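PDB 1WOZ: PduO-type ATP--cob(I)alamin adenosyltransferase from Sulfolobus tokodaii, which probably transfers the adenosyl group of ATP to the cobalt of cob(I)alamin, making adenosylcobalamin. Local coordinates for residues A[53-57]-A[84-88]; A[60-64]-A[142-146]; A[76-82]-A[139-143]. One frame throughout, in Å; residues are numbered along the deposited sequence.

Contact 1: residues A[53-57]-A[84-88]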
loop_
_atom_site.group_PDB
_atom_site.type_symbol
_atom_site.label_atom_id
_atom_site.label_comp_id
_atom_site.label_asym_id
_atom_site.label_seq_id
_atom_site.Cartn_x
_atom_site.Cartn_y
_atom_site.Cartn_z
ATOM N N ASP A 53 -15.836 -13.211 -8.134
ATOM C CA ASP A 53 -16.197 -11.804 -8.284
ATOM C C ASP A 53 -14.974 -10.906 -8.454
ATOM O O ASP A 53 -14.950 -10.029 -9.328
ATOM C CB ASP A 53 -17.012 -11.316 -7.073
ATOM C CG ASP A 53 -18.424 -11.908 -7.044
ATOM O OD1 ASP A 53 -18.909 -12.317 -8.126
ATOM O OD2 ASP A 53 -19.031 -11.952 -5.959
ATOM N N LEU A 54 -13.971 -11.109 -7.603
ATOM C CA LEU A 54 -12.759 -10.298 -7.667
ATOM C C LEU A 54 -11.992 -10.525 -8.972
ATOM O O LEU A 54 -11.416 -9.589 -9.528
ATOM C CB LEU A 54 -11.867 -10.592 -6.452
ATOM C CG LEU A 54 -12.443 -10.064 -5.128
ATOM C CD1 LEU A 54 -11.642 -10.641 -3.968
ATOM C CD2 LEU A 54 -12.431 -8.530 -5.119
ATOM N N GLU A 55 -11.973 -11.761 -9.465
ATOM C CA GLU A 55 -11.274 -12.019 -10.724
ATOM C C GLU A 55 -11.943 -11.261 -11.862
ATOM O O GLU A 55 -11.256 -10.780 -12.759
ATOM C CB GLU A 55 -11.191 -13.528 -11.013
ATOM C CG GLU A 55 -10.073 -14.180 -10.189
ATOM C CD GLU A 55 -10.174 -15.688 -10.089
ATOM O OE1 GLU A 55 -11.180 -16.248 -10.563
ATOM O OE2 GLU A 55 -9.246 -16.312 -9.518
ATOM N N ARG A 56 -13.270 -11.127 -11.822
ATOM C CA ARG A 56 -13.982 -10.364 -12.855
ATOM C C ARG A 56 -13.613 -8.879 -12.747
ATOM O O ARG A 56 -13.433 -8.188 -13.765
ATOM C CB ARG A 56 -15.503 -10.543 -12.730
ATOM C CG ARG A 56 -16.312 -9.513 -13.537
ATOM C CD ARG A 56 -17.769 -9.952 -13.658
ATOM N NE ARG A 56 -18.585 -8.945 -14.327
ATOM C CZ ARG A 56 -19.868 -9.126 -14.630
ATOM N NH1 ARG A 56 -20.461 -10.274 -14.315
ATOM N NH2 ARG A 56 -20.545 -8.176 -15.253
ATOM N N VAL A 57 -13.520 -8.374 -11.521
ATOM C CA VAL A 57 -13.115 -6.987 -11.333
ATOM C C VAL A 57 -11.718 -6.726 -11.955
ATOM O O VAL A 57 -11.501 -5.697 -12.577
ATOM C CB VAL A 57 -13.046 -6.595 -9.817
ATOM C CG1 VAL A 57 -12.425 -5.196 -9.666
ATOM C CG2 VAL A 57 -14.467 -6.591 -9.209
ATOM N N TRP A 84 -23.734 -4.822 -12.078
ATOM C CA TRP A 84 -23.223 -6.065 -11.537
ATOM C C TRP A 84 -22.567 -5.836 -10.149
ATOM O O TRP A 84 -22.762 -6.624 -9.238
ATOM C CB TRP A 84 -22.203 -6.659 -12.520
ATOM C CG TRP A 84 -21.511 -7.809 -11.949
ATOM C CD1 TRP A 84 -22.056 -9.035 -11.668
ATOM C CD2 TRP A 84 -20.177 -7.828 -11.425
ATOM N NE1 TRP A 84 -21.143 -9.809 -10.987
ATOM C CE2 TRP A 84 -19.987 -9.094 -10.822
ATOM C CE3 TRP A 84 -19.128 -6.902 -11.407
ATOM C CZ2 TRP A 84 -18.781 -9.456 -10.199
ATOM C CZ3 TRP A 84 -17.923 -7.267 -10.787
ATOM C CH2 TRP A 84 -17.770 -8.536 -10.190
ATOM N N LEU A 85 -21.787 -4.765 -9.998
ATOM C CA LEU A 85 -21.144 -4.485 -8.698
ATOM C C LEU A 85 -22.207 -4.286 -7.608
ATOM O O LEU A 85 -22.102 -4.822 -6.513
ATOM C CB LEU A 85 -20.277 -3.229 -8.776
ATOM C CG LEU A 85 -19.041 -3.292 -9.685
ATOM C CD1 LEU A 85 -18.415 -1.932 -9.743
ATOM C CD2 LEU A 85 -18.056 -4.332 -9.156
ATOM N N GLU A 86 -23.232 -3.515 -7.926
ATOM C CA GLU A 86 -24.311 -3.259 -6.975
ATOM C C GLU A 86 -25.099 -4.513 -6.601
ATOM O O GLU A 86 -25.449 -4.696 -5.433
ATOM C CB GLU A 86 -25.252 -2.207 -7.546
ATOM C CG GLU A 86 -24.518 -0.945 -7.932
ATOM C CD GLU A 86 -25.417 0.086 -8.586
ATOM O OE1 GLU A 86 -26.303 -0.309 -9.375
ATOM O OE2 GLU A 86 -25.221 1.287 -8.327
ATOM N N GLU A 87 -25.380 -5.371 -7.577
ATOM C CA GLU A 87 -26.130 -6.594 -7.305
ATOM C C GLU A 87 -25.334 -7.544 -6.427
ATOM O O GLU A 87 -25.905 -8.191 -5.537
ATOM C CB GLU A 87 -26.498 -7.323 -8.605
ATOM C CG GLU A 87 -27.262 -6.486 -9.601
ATOM C CD GLU A 87 -27.419 -7.189 -10.943
ATOM O OE1 GLU A 87 -26.461 -7.844 -11.408
ATOM O OE2 GLU A 87 -28.503 -7.074 -11.542
ATOM N N ARG A 88 -24.029 -7.665 -6.679
ATOM C CA ARG A 88 -23.223 -8.554 -5.840
ATOM C C ARG A 88 -23.119 -7.948 -4.440
ATOM O O ARG A 88 -23.108 -8.666 -3.436
ATOM C CB ARG A 88 -21.822 -8.779 -6.442
ATOM C CG ARG A 88 -21.821 -9.596 -7.741
ATOM C CD ARG A 88 -22.514 -10.950 -7.533
ATOM N NE ARG A 88 -21.834 -11.774 -6.537
ATOM C CZ ARG A 88 -22.423 -12.728 -5.818
ATOM N NH1 ARG A 88 -23.719 -12.982 -5.975
ATOM N NH2 ARG A 88 -21.718 -13.442 -4.952
#
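R56 lying on W84 and D53 paired with R88 make this a mixed aromatic and ionic contact between two nearly antiparallel, successive helices, 48-69 and 79-96, whose short segments run 12.0 Å apart axis to axis. The R56 chain starts with CG anti to the backbone N (chi1 165°) and stays extended to NE, which carries it right across the indole. Its guanidinium stacks flat on the ring, planes 5° apart, with CZ 3.5 Å from the centroid of the five-membered ring in a cation-pi contact. Farther back along the same chain, CD sits over the six-membered ring, 3.6 Å from its centroid, as a CH-pi contact. A salt bridge from R56 NE to E60 OE2 helps fix the rotation of the guanidinium. On the opposite face of the indole, toward its rim, lies R88 CG. The edge abuts helix 48-69: W84 CH2 is 3.3 Å from D53 O, and CZ3 is 3.9 Å from V57 CG2. R88, bent back along its chain, grips D53 side-on, NE at 2.9 Å and NH2 at 3.2 Å both reaching OD2; the NE bond is fairly straight at 160°. Y92 OH also bonds to OD2, so this buried oxygen has several partners. A tryptophan layered between two arginine chains here joins adjacent antiparallel helices of the five-helix bundle characteristic of PduO-type adenosyltransferases.

Contact 2: residues A[60-64]-A[142-146]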
loop_
_atom_site.group_PDB
_atom_site.type_symbol
_atom_site.label_atom_id
_atom_site.label_comp_id
_atom_site.label_asym_id
_atom_site.label_seq_id
_atom_site.Cartn_x
_atom_site.Cartn_y
_atom_site.Cartn_z
ATOM N N GLU A 60 -12.037 -6.258 -15.574
ATOM C CA GLU A 60 -12.687 -4.972 -15.838
ATOM C C GLU A 60 -11.793 -3.772 -15.553
ATOM O O GLU A 60 -11.959 -2.716 -16.183
ATOM C CB GLU A 60 -14.048 -4.890 -15.111
ATOM C CG GLU A 60 -14.980 -6.012 -15.589
ATOM C CD GLU A 60 -16.374 -6.028 -14.960
ATOM O OE1 GLU A 60 -16.645 -5.320 -13.959
ATOM O OE2 GLU A 60 -17.207 -6.781 -15.491
ATOM N N LEU A 61 -10.828 -3.919 -14.640
ATOM C CA LEU A 61 -9.891 -2.819 -14.406
ATOM C C LEU A 61 -9.027 -2.684 -15.670
ATOM O O LEU A 61 -8.619 -1.577 -16.042
ATOM C CB LEU A 61 -8.993 -3.068 -13.174
ATOM C CG LEU A 61 -9.759 -2.985 -11.840
ATOM C CD1 LEU A 61 -8.791 -3.107 -10.675
ATOM C CD2 LEU A 61 -10.504 -1.636 -11.745
ATOM N N PHE A 62 -8.724 -3.803 -16.330
ATOM C CA PHE A 62 -7.950 -3.696 -17.579
ATOM C C PHE A 62 -8.842 -3.034 -18.634
ATOM O O PHE A 62 -8.374 -2.242 -19.444
ATOM C CB PHE A 62 -7.482 -5.069 -18.082
ATOM C CG PHE A 62 -6.163 -5.500 -17.504
ATOM C CD1 PHE A 62 -6.101 -6.223 -16.321
ATOM C CD2 PHE A 62 -4.966 -5.134 -18.129
ATOM C CE1 PHE A 62 -4.864 -6.576 -15.759
ATOM C CE2 PHE A 62 -3.732 -5.489 -17.568
ATOM C CZ PHE A 62 -3.694 -6.213 -16.377
ATOM N N GLU A 63 -10.136 -3.352 -18.633
ATOM C CA GLU A 63 -11.024 -2.708 -19.599
ATOM C C GLU A 63 -11.117 -1.205 -19.332
ATOM O O GLU A 63 -11.175 -0.385 -20.271
ATOM C CB GLU A 63 -12.408 -3.359 -19.558
ATOM C CG GLU A 63 -12.368 -4.798 -20.053
ATOM C CD GLU A 63 -13.743 -5.438 -20.191
ATOM O OE1 GLU A 63 -13.870 -6.355 -21.020
ATOM O OE2 GLU A 63 -14.684 -5.055 -19.469
ATOM N N ILE A 64 -11.116 -0.833 -18.054
ATOM C CA ILE A 64 -11.158 0.578 -17.684
ATOM C C ILE A 64 -9.895 1.249 -18.204
ATOM O O ILE A 64 -9.938 2.371 -18.724
ATOM C CB ILE A 64 -11.256 0.751 -16.122
ATOM C CG1 ILE A 64 -12.657 0.364 -15.668
ATOM C CG2 ILE A 64 -10.824 2.161 -15.709
ATOM C CD1 ILE A 64 -12.884 0.445 -14.164
ATOM N N ILE A 142 -16.401 5.578 -15.120
ATOM C CA ILE A 142 -15.230 4.963 -14.505
ATOM C C ILE A 142 -15.177 5.322 -13.025
ATOM O O ILE A 142 -14.901 4.469 -12.174
ATOM C CB ILE A 142 -13.960 5.438 -15.211
ATOM C CG1 ILE A 142 -13.891 4.762 -16.592
ATOM C CG2 ILE A 142 -12.704 5.106 -14.380
ATOM C CD1 ILE A 142 -12.751 5.280 -17.449
ATOM N N ILE A 143 -15.450 6.588 -12.717
ATOM C CA ILE A 143 -15.440 7.023 -11.326
ATOM C C ILE A 143 -16.593 6.331 -10.591
ATOM O O ILE A 143 -16.440 5.888 -9.441
ATOM C CB ILE A 143 -15.553 8.554 -11.233
ATOM C CG1 ILE A 143 -14.339 9.184 -11.940
ATOM C CG2 ILE A 143 -15.596 8.986 -9.781
ATOM C CD1 ILE A 143 -14.294 10.721 -11.930
ATOM N N VAL A 144 -17.738 6.200 -11.258
ATOM C CA VAL A 144 -18.864 5.509 -10.634
ATOM C C VAL A 144 -18.507 4.049 -10.336
ATOM O O VAL A 144 -18.828 3.526 -9.248
ATOM C CB VAL A 144 -20.117 5.528 -11.523
ATOM C CG1 VAL A 144 -21.284 4.855 -10.793
ATOM C CG2 VAL A 144 -20.464 6.987 -11.871
ATOM N N TYR A 145 -17.829 3.399 -11.282
ATOM C CA TYR A 145 -17.440 2.005 -11.099
ATOM C C TYR A 145 -16.547 1.887 -9.845
ATOM O O TYR A 145 -16.780 1.027 -8.978
ATOM C CB TYR A 145 -16.666 1.495 -12.330
ATOM C CG TYR A 145 -16.306 0.027 -12.275
ATOM C CD1 TYR A 145 -17.125 -0.939 -12.862
ATOM C CD2 TYR A 145 -15.147 -0.403 -11.623
ATOM C CE1 TYR A 145 -16.800 -2.286 -12.803
ATOM C CE2 TYR A 145 -14.812 -1.747 -11.560
ATOM C CZ TYR A 145 -15.632 -2.684 -12.147
ATOM O OH TYR A 145 -15.308 -4.016 -12.092
ATOM N N LEU A 146 -15.548 2.760 -9.760
ATOM C CA LEU A 146 -14.610 2.763 -8.637
ATOM C C LEU A 146 -15.328 2.984 -7.302
ATOM O O LEU A 146 -14.987 2.345 -6.303
ATOM C CB LEU A 146 -13.539 3.834 -8.861
ATOM C CG LEU A 146 -12.516 3.495 -9.966
ATOM C CD1 LEU A 146 -11.631 4.698 -10.192
ATOM C CD2 LEU A 146 -11.665 2.241 -9.579
#
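I64 and Y145 form the tight part of this buried packing between helices 48-69 and 140-163, which run roughly antiparallel in the five-helix bundle with segment axes 11.6 Å apart. I64 CD1 presses obliquely on the tyrosine ring, 3.5 Å from Y145 CD2. Its other branch, CG2, meets I142 CG2 at 3.7 Å, and the two side chains lie alongside each other, pointing opposite ways, where the backbones come closest, with CA atoms of I64 and I142 6.8 Å apart. Toward L61 and L146 the helices stand farther apart and the packing slackens: the CA atoms of this pair are 9.3 Å apart, and L61 merely brushes the ring, CD2 lying 4.3 Å from Y145 CE2. On this looser side L61 also belongs to the pocket of a bound polypropylene glycol molecule, while F62, turned from helix 140-163, packs on Y171 of a second subunit. Y145 takes its place because CG is anti to the backbone N (chi1 -176°), so that the ring extends across to helix 48-69 with Y81 and L85 of helix 79-96 packed against it. The E60 carboxylate plane is turned 64° from the ring. With E60 OE2 engaged by R56, the second oxygen, OE1, takes a 2.6 Å hydrogen bond from Y145 OH on its anti lone pair.

Contact 3: residues A[76-82]-A[139-143]; sequences KIDEKYV and NRMII
Two first torsions that set CG opposite the backbone N, 178° in N139 and -158° in M141, send both side chains from the start of helix 140-163 toward the loop leading into helix 79-96. The N139 amide thereby reaches the backbone of I77: ND2 donates to I77 O at 2.8 Å with an angle of 158°, lying in the carbonyl plane on a lone pair. The same nitrogen also bonds to D67 OD2, which accepts from I77 N as well, so a single carboxylate oxygen of helix 48-69 draws loop and asparagine together. The amide oxygen turns back to its own helix as the N-cap, N139 OD1 accepting from M141 N at 2.9 Å, with this donor above the carbonyl plane. M141, present as selenomethionine, bends beyond CG and lies over the first turn of helix 79-96. Its CG approaches D78 C at 3.7 Å and I77 CG2 at 3.9 Å, while SE touches V82 CG2, also at 3.9 Å, the selenomethionine running roughly perpendicular to the valine. Deeper in, I77 CG1 rests 4.1 Å from I142 CG1. Helix 79-96 is capped likewise, D78 OD2 taking a weak bond from K80 N. The site is thus a pair of neighbouring helix N-caps, where the asparagine caps its own helix and also bonds to the loop before the other, at one end of the helical bundle.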
loop_
_atom_site.group_PDB
_atom_site.type_symbol
_atom_site.label_atom_id
_atom_site.label_comp_id
_atom_site.label_asym_id
_atom_site.label_seq_id
_atom_site.Cartn_x
_atom_site.Cartn_y
_atom_site.Cartn_z
ATOM N N LYS A 76 -15.739 0.689 -23.524
ATOM C CA LYS A 76 -16.503 1.786 -22.951
ATOM C C LYS A 76 -17.294 1.306 -21.745
ATOM O O LYS A 76 -18.250 0.548 -21.862
ATOM C CB LYS A 76 -17.458 2.394 -23.972
ATOM C CG LYS A 76 -18.143 3.649 -23.453
ATOM C CD LYS A 76 -19.085 4.223 -24.491
ATOM C CE LYS A 76 -19.739 5.508 -24.013
ATOM N NZ LYS A 76 -20.776 5.956 -24.992
ATOM N N ILE A 77 -16.868 1.748 -20.576
ATOM C CA ILE A 77 -17.531 1.376 -19.341
ATOM C C ILE A 77 -18.914 2.011 -19.338
ATOM O O ILE A 77 -19.049 3.208 -19.591
ATOM C CB ILE A 77 -16.708 1.872 -18.132
ATOM C CG1 ILE A 77 -15.277 1.322 -18.238
ATOM C CG2 ILE A 77 -17.369 1.462 -16.823
ATOM C CD1 ILE A 77 -15.194 -0.212 -18.406
ATOM N N ASP A 78 -19.938 1.201 -19.074
ATOM C CA ASP A 78 -21.311 1.691 -19.027
ATOM C C ASP A 78 -22.053 1.194 -17.776
ATOM O O ASP A 78 -21.481 0.490 -16.933
ATOM C CB ASP A 78 -22.055 1.272 -20.299
ATOM C CG ASP A 78 -22.106 -0.233 -20.488
ATOM O OD1 ASP A 78 -22.378 -0.668 -21.620
ATOM O OD2 ASP A 78 -21.890 -0.990 -19.518
ATOM N N GLU A 79 -23.329 1.547 -17.671
ATOM C CA GLU A 79 -24.135 1.168 -16.517
ATOM C C GLU A 79 -24.176 -0.309 -16.152
ATOM O O GLU A 79 -24.297 -0.627 -14.978
ATOM C CB GLU A 79 -25.571 1.685 -16.673
ATOM C CG GLU A 79 -25.681 3.205 -16.606
ATOM C CD GLU A 79 -27.097 3.709 -16.854
ATOM O OE1 GLU A 79 -27.963 3.546 -15.960
ATOM O OE2 GLU A 79 -27.341 4.263 -17.954
ATOM N N LYS A 80 -24.078 -1.211 -17.128
ATOM C CA LYS A 80 -24.133 -2.640 -16.813
ATOM C C LYS A 80 -22.974 -3.113 -15.944
ATOM O O LYS A 80 -23.129 -4.057 -15.161
ATOM C CB LYS A 80 -24.190 -3.482 -18.084
ATOM C CG LYS A 80 -25.453 -3.261 -18.912
ATOM C CD LYS A 80 -25.611 -4.331 -19.990
ATOM C CE LYS A 80 -25.785 -5.723 -19.365
ATOM N NZ LYS A 80 -25.881 -6.812 -20.382
ATOM N N TYR A 81 -21.811 -2.481 -16.106
ATOM C CA TYR A 81 -20.638 -2.809 -15.299
ATOM C C TYR A 81 -20.963 -2.438 -13.857
ATOM O O TYR A 81 -20.754 -3.216 -12.929
ATOM C CB TYR A 81 -19.438 -1.961 -15.708
ATOM C CG TYR A 81 -18.681 -2.419 -16.927
ATOM C CD1 TYR A 81 -17.457 -3.089 -16.800
ATOM C CD2 TYR A 81 -19.156 -2.148 -18.205
ATOM C CE1 TYR A 81 -16.725 -3.470 -17.923
ATOM C CE2 TYR A 81 -18.434 -2.525 -19.331
ATOM C CZ TYR A 81 -17.223 -3.179 -19.181
ATOM O OH TYR A 81 -16.498 -3.500 -20.299
ATOM N N VAL A 82 -21.438 -1.213 -13.676
ATOM C CA VAL A 82 -21.771 -0.728 -12.344
ATOM C C VAL A 82 -22.880 -1.591 -11.723
ATOM O O VAL A 82 -22.824 -1.938 -10.545
ATOM C CB VAL A 82 -22.219 0.751 -12.421
ATOM C CG1 VAL A 82 -22.712 1.237 -11.059
ATOM C CG2 VAL A 82 -21.052 1.611 -12.909
ATOM N N ASN A 139 -14.188 8.994 -19.223
ATOM C CA ASN A 139 -15.545 8.481 -19.087
ATOM C C ASN A 139 -15.958 8.530 -17.606
ATOM O O ASN A 139 -15.361 7.868 -16.764
ATOM C CB ASN A 139 -15.585 7.041 -19.620
ATOM C CG ASN A 139 -16.951 6.383 -19.475
ATOM O OD1 ASN A 139 -17.905 6.975 -18.965
ATOM N ND2 ASN A 139 -17.040 5.141 -19.917
ATOM N N ARG A 140 -16.982 9.328 -17.304
ATOM C CA ARG A 140 -17.491 9.499 -15.940
ATOM C C ARG A 140 -17.919 8.183 -15.269
ATOM O O ARG A 140 -17.871 8.053 -14.041
ATOM C CB ARG A 140 -18.674 10.482 -15.978
ATOM C CG ARG A 140 -19.345 10.784 -14.634
ATOM C CD ARG A 140 -18.429 11.581 -13.698
ATOM N NE ARG A 140 -19.076 11.963 -12.436
ATOM C CZ ARG A 140 -20.120 12.789 -12.335
ATOM N NH1 ARG A 140 -20.653 13.329 -13.426
ATOM N NH2 ARG A 140 -20.624 13.086 -11.137
HETATM N N MSE A 141 -18.332 7.206 -16.070
HETATM C CA MSE A 141 -18.765 5.927 -15.531
HETATM C C MSE A 141 -17.622 5.189 -14.815
HETATM O O MSE A 141 -17.850 4.283 -14.012
HETATM C CB MSE A 141 -19.337 5.041 -16.638
HETATM C CG MSE A 141 -20.280 3.956 -16.125
HETATM SE SE MSE A 141 -21.916 4.668 -15.209
HETATM C CE MSE A 141 -21.851 6.468 -15.786
ATOM N N ILE A 142 -16.401 5.578 -15.120
ATOM C CA ILE A 142 -15.230 4.963 -14.505
ATOM C C ILE A 142 -15.177 5.322 -13.025
ATOM O O ILE A 142 -14.901 4.469 -12.174
ATOM C CB ILE A 142 -13.960 5.438 -15.211
ATOM C CG1 ILE A 142 -13.891 4.762 -16.592
ATOM C CG2 ILE A 142 -12.704 5.106 -14.380
ATOM C CD1 ILE A 142 -12.751 5.280 -17.449
ATOM N N ILE A 143 -15.450 6.588 -12.717
ATOM C CA ILE A 143 -15.440 7.023 -11.326
ATOM C C ILE A 143 -16.593 6.331 -10.591
ATOM O O ILE A 143 -16.440 5.888 -9.441
ATOM C CB ILE A 143 -15.553 8.554 -11.233
ATOM C CG1 ILE A 143 -14.339 9.184 -11.940
ATOM C CG2 ILE A 143 -15.596 8.986 -9.781
ATOM C CD1 ILE A 143 -14.294 10.721 -11.930
#

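Followed from the N terminus, the chain first reaches these contacts in helix 48-69, which supplies the first partners of contacts 1 and 2. Contact 1 closes the shortest loop, through the turn into helix 79-96, with 26 residues between its segments. Contact 2 closes the longest, 77 residues, by way of helices 79-96 and 109-134. Contact 3 opens later, at 76-82, but ends on the same stretch as contact 2, sharing I142 and I143. Contact 1 crosses both others, since 84-88 follows 60-64 and 76-82 but precedes 139-146. Together they tie helices 48-69, 79-96 and 140-163 pairwise. Y81 joins contact 3 to contact 2 through a probable hydrogen bond to E63, and L85 packs contact 1 against Y145.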